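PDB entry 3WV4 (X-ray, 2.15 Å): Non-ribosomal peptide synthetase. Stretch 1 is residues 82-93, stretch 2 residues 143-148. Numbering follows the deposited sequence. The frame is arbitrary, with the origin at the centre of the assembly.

Stretch 1 82-93: AFSAWLDGKGVA
Stretch 2 143-148: PRLVIA

The polar link between the stretches runs from one side chain to one backbone carbonyl. Arg144 NH2 donates to Gly91 O at 3.2 Å with an N-H...O angle of 146°; Arg144 NE reaches the same Gly91 O at 3.5 Å and 140°, a weak bond. The carbonyl lies at the guanidinium edge, near its plane, a position both N-H groups can reach, though neither bond is linear. Arg144 (phi/psi -90/-32) directs CA-to-CB toward stretch 1, and its side chain runs chi1 t, chi2 p, chi3 t, chi4 140°, with a bend at chi2.

The acceptor is positioned by the end of the helix that enters the stretch at Ala82 and runs to Gly89, whose i to i-4 bonds continue to Lys90 N -> Trp86 O at 3.0 Å. Gly91 then leaves helical geometry at phi/psi 73/31, a positive phi that favours glycine. Gly91 N bonds to Asp88 O at 3.0 Å and Val92 N to Leu87 O at 3.2 Å, completing a Schellman motif. Val92 continues at -91/126; Val92 CA and Arg144 CA, 6.7 Å apart, are the closest CA pair across the stretches.

Packing spreads from this point. Val92 (chi1 t) uses CG2 twice, 3.7 Å from Arg144 CG and 3.7 Å from Leu145 CD2, thus touching both the aliphatic part of the arginine and its neighbour. Leu145 (-164/173; chi1 p, chi2 p) also places CD2 4.0 Å from Trp86 CH2.

In stretch 2, Leu145 and Ile147 have CA-to-CB directed toward stretch 1, while the intervening Val146 (-137/135) is out of reach, the alternation expected of an extended chain. Ile147 (-114/128; chi1 m, chi2 t) sets CD1 3.9 Å from Phe83 CZ and 4.5 Å from Trp86 CZ3, approaching both rings obliquely. Phe83 (chi1 t, chi2 72°) and Trp86 (chi1 t, chi2 89°) lie about one helical turn apart. The N-to-C directions of the helix and strand axes make an angle of 140°, nearer antiparallel than parallel, and the axes approach to 12.4 Å, so side chains bridge the gap; the two stretches bury 300 Å² in total.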

# COMPACT_ATOMS: atom_id res chain seq x y z
N ALA A 82 -0.12 21.54 -4.93
CA ALA A 82 -1.33 22.34 -4.79
C ALA A 82 -2.15 21.85 -3.62
O ALA A 82 -2.68 22.64 -2.80
CB ALA A 82 -2.14 22.30 -6.09
N PHE A 83 -2.24 20.53 -3.47
CA PHE A 83 -2.99 20.00 -2.34
C PHE A 83 -2.31 20.34 -1.02
O PHE A 83 -2.99 20.65 -0.03
CB PHE A 83 -3.28 18.50 -2.47
CG PHE A 83 -4.13 18.00 -1.36
CD1 PHE A 83 -5.48 18.34 -1.32
CD2 PHE A 83 -3.56 17.39 -0.28
CE1 PHE A 83 -6.26 17.97 -0.24
CE2 PHE A 83 -4.33 16.99 0.78
CZ PHE A 83 -5.70 17.27 0.81
N SER A 84 -0.96 20.34 -0.99
CA SER A 84 -0.26 20.80 0.20
C SER A 84 -0.65 22.28 0.55
O SER A 84 -0.87 22.62 1.72
CB SER A 84 1.25 20.67 0.03
OG SER A 84 1.66 19.31 -0.13
N ALA A 85 -0.76 23.16 -0.45
CA ALA A 85 -1.11 24.56 -0.18
C ALA A 85 -2.51 24.65 0.36
O ALA A 85 -2.79 25.46 1.21
CB ALA A 85 -1.02 25.39 -1.44
N TRP A 86 -3.38 23.76 -0.08
CA TRP A 86 -4.69 23.70 0.48
C TRP A 86 -4.64 23.31 1.94
O TRP A 86 -5.39 23.85 2.75
CB TRP A 86 -5.52 22.67 -0.29
CG TRP A 86 -6.92 22.62 0.05
CD1 TRP A 86 -7.91 23.35 -0.51
CD2 TRP A 86 -7.54 21.71 0.96
NE1 TRP A 86 -9.14 22.99 0.04
CE2 TRP A 86 -8.94 22.00 0.95
CE3 TRP A 86 -7.05 20.73 1.84
CZ2 TRP A 86 -9.85 21.31 1.74
CZ3 TRP A 86 -7.96 20.02 2.62
CH2 TRP A 86 -9.35 20.34 2.59
N LEU A 87 -3.84 22.31 2.30
CA LEU A 87 -3.68 21.98 3.70
C LEU A 87 -3.20 23.20 4.46
O LEU A 87 -3.75 23.54 5.49
CB LEU A 87 -2.70 20.82 3.89
CG LEU A 87 -3.21 19.46 3.39
CD1 LEU A 87 -2.14 18.40 3.53
CD2 LEU A 87 -4.46 19.05 4.14
N ASP A 88 -2.17 23.86 3.95
CA ASP A 88 -1.63 25.04 4.59
C ASP A 88 -2.74 26.08 4.79
O ASP A 88 -2.86 26.70 5.85
CB ASP A 88 -0.50 25.63 3.75
CG ASP A 88 0.75 24.74 3.71
OD1 ASP A 88 0.96 24.01 4.70
OD2 ASP A 88 1.52 24.82 2.70
N GLY A 89 -3.56 26.26 3.76
CA GLY A 89 -4.68 27.23 3.78
C GLY A 89 -5.68 26.92 4.85
O GLY A 89 -6.25 27.81 5.44
N LYS A 90 -5.87 25.64 5.14
CA LYS A 90 -6.83 25.22 6.18
C LYS A 90 -6.18 25.13 7.56
O LYS A 90 -6.83 24.75 8.52
CB LYS A 90 -7.39 23.85 5.82
CG LYS A 90 -8.26 23.85 4.57
CD LYS A 90 -9.63 24.38 4.93
CE LYS A 90 -10.57 24.32 3.75
NZ LYS A 90 -10.41 25.56 2.96
N GLY A 91 -4.89 25.40 7.64
CA GLY A 91 -4.22 25.37 8.92
C GLY A 91 -4.00 23.97 9.47
O GLY A 91 -4.00 23.78 10.69
N VAL A 92 -3.82 22.98 8.59
CA VAL A 92 -3.62 21.61 9.03
C VAL A 92 -2.14 21.48 9.17
O VAL A 92 -1.44 21.75 8.25
CB VAL A 92 -4.15 20.56 8.03
CG1 VAL A 92 -3.82 19.18 8.50
CG2 VAL A 92 -5.64 20.68 7.85
N ALA A 93 -1.67 21.07 10.33
CA ALA A 93 -0.27 21.21 10.64
C ALA A 93 0.40 19.86 10.78
O ALA A 93 -0.26 18.81 10.87
CB ALA A 93 -0.11 22.04 11.93
N PRO A 143 -8.95 13.31 13.56
CA PRO A 143 -8.36 14.18 12.53
C PRO A 143 -8.80 15.64 12.63
O PRO A 143 -9.60 15.99 13.44
CB PRO A 143 -8.91 13.60 11.25
CG PRO A 143 -10.29 13.19 11.65
CD PRO A 143 -10.18 12.69 13.08
N ARG A 144 -8.26 16.45 11.74
CA ARG A 144 -8.53 17.85 11.65
C ARG A 144 -9.73 18.02 10.71
O ARG A 144 -10.56 18.89 10.90
CB ARG A 144 -7.27 18.46 11.08
CG ARG A 144 -7.12 19.92 11.17
CD ARG A 144 -6.71 20.42 12.53
NE ARG A 144 -6.35 21.84 12.35
CZ ARG A 144 -6.65 22.80 13.20
NH1 ARG A 144 -7.30 22.52 14.33
NH2 ARG A 144 -6.31 24.05 12.92
N LEU A 145 -9.84 17.13 9.72
CA LEU A 145 -10.87 17.22 8.69
C LEU A 145 -11.01 15.92 7.94
O LEU A 145 -10.31 14.95 8.19
CB LEU A 145 -10.61 18.36 7.73
CG LEU A 145 -9.29 18.42 6.96
CD1 LEU A 145 -9.36 17.55 5.72
CD2 LEU A 145 -9.02 19.86 6.57
N VAL A 146 -12.02 15.88 7.10
CA VAL A 146 -12.41 14.66 6.46
C VAL A 146 -12.69 14.95 5.02
O VAL A 146 -13.37 15.94 4.69
CB VAL A 146 -13.69 14.07 7.09
CG1 VAL A 146 -14.18 12.86 6.30
CG2 VAL A 146 -13.48 13.72 8.56
N ILE A 147 -12.18 14.08 4.14
CA ILE A 147 -12.44 14.25 2.72
C ILE A 147 -13.28 13.10 2.21
O ILE A 147 -12.90 11.93 2.39
CB ILE A 147 -11.12 14.35 1.96
CG1 ILE A 147 -10.43 15.64 2.39
CG2 ILE A 147 -11.37 14.34 0.45
CD1 ILE A 147 -8.98 15.69 2.08
N ALA A 148 -14.38 13.44 1.54
CA ALA A 148 -15.37 12.47 1.04
C ALA A 148 -15.38 12.47 -0.47
O ALA A 148 -14.92 13.41 -1.12
CB ALA A 148 -16.76 12.85 1.56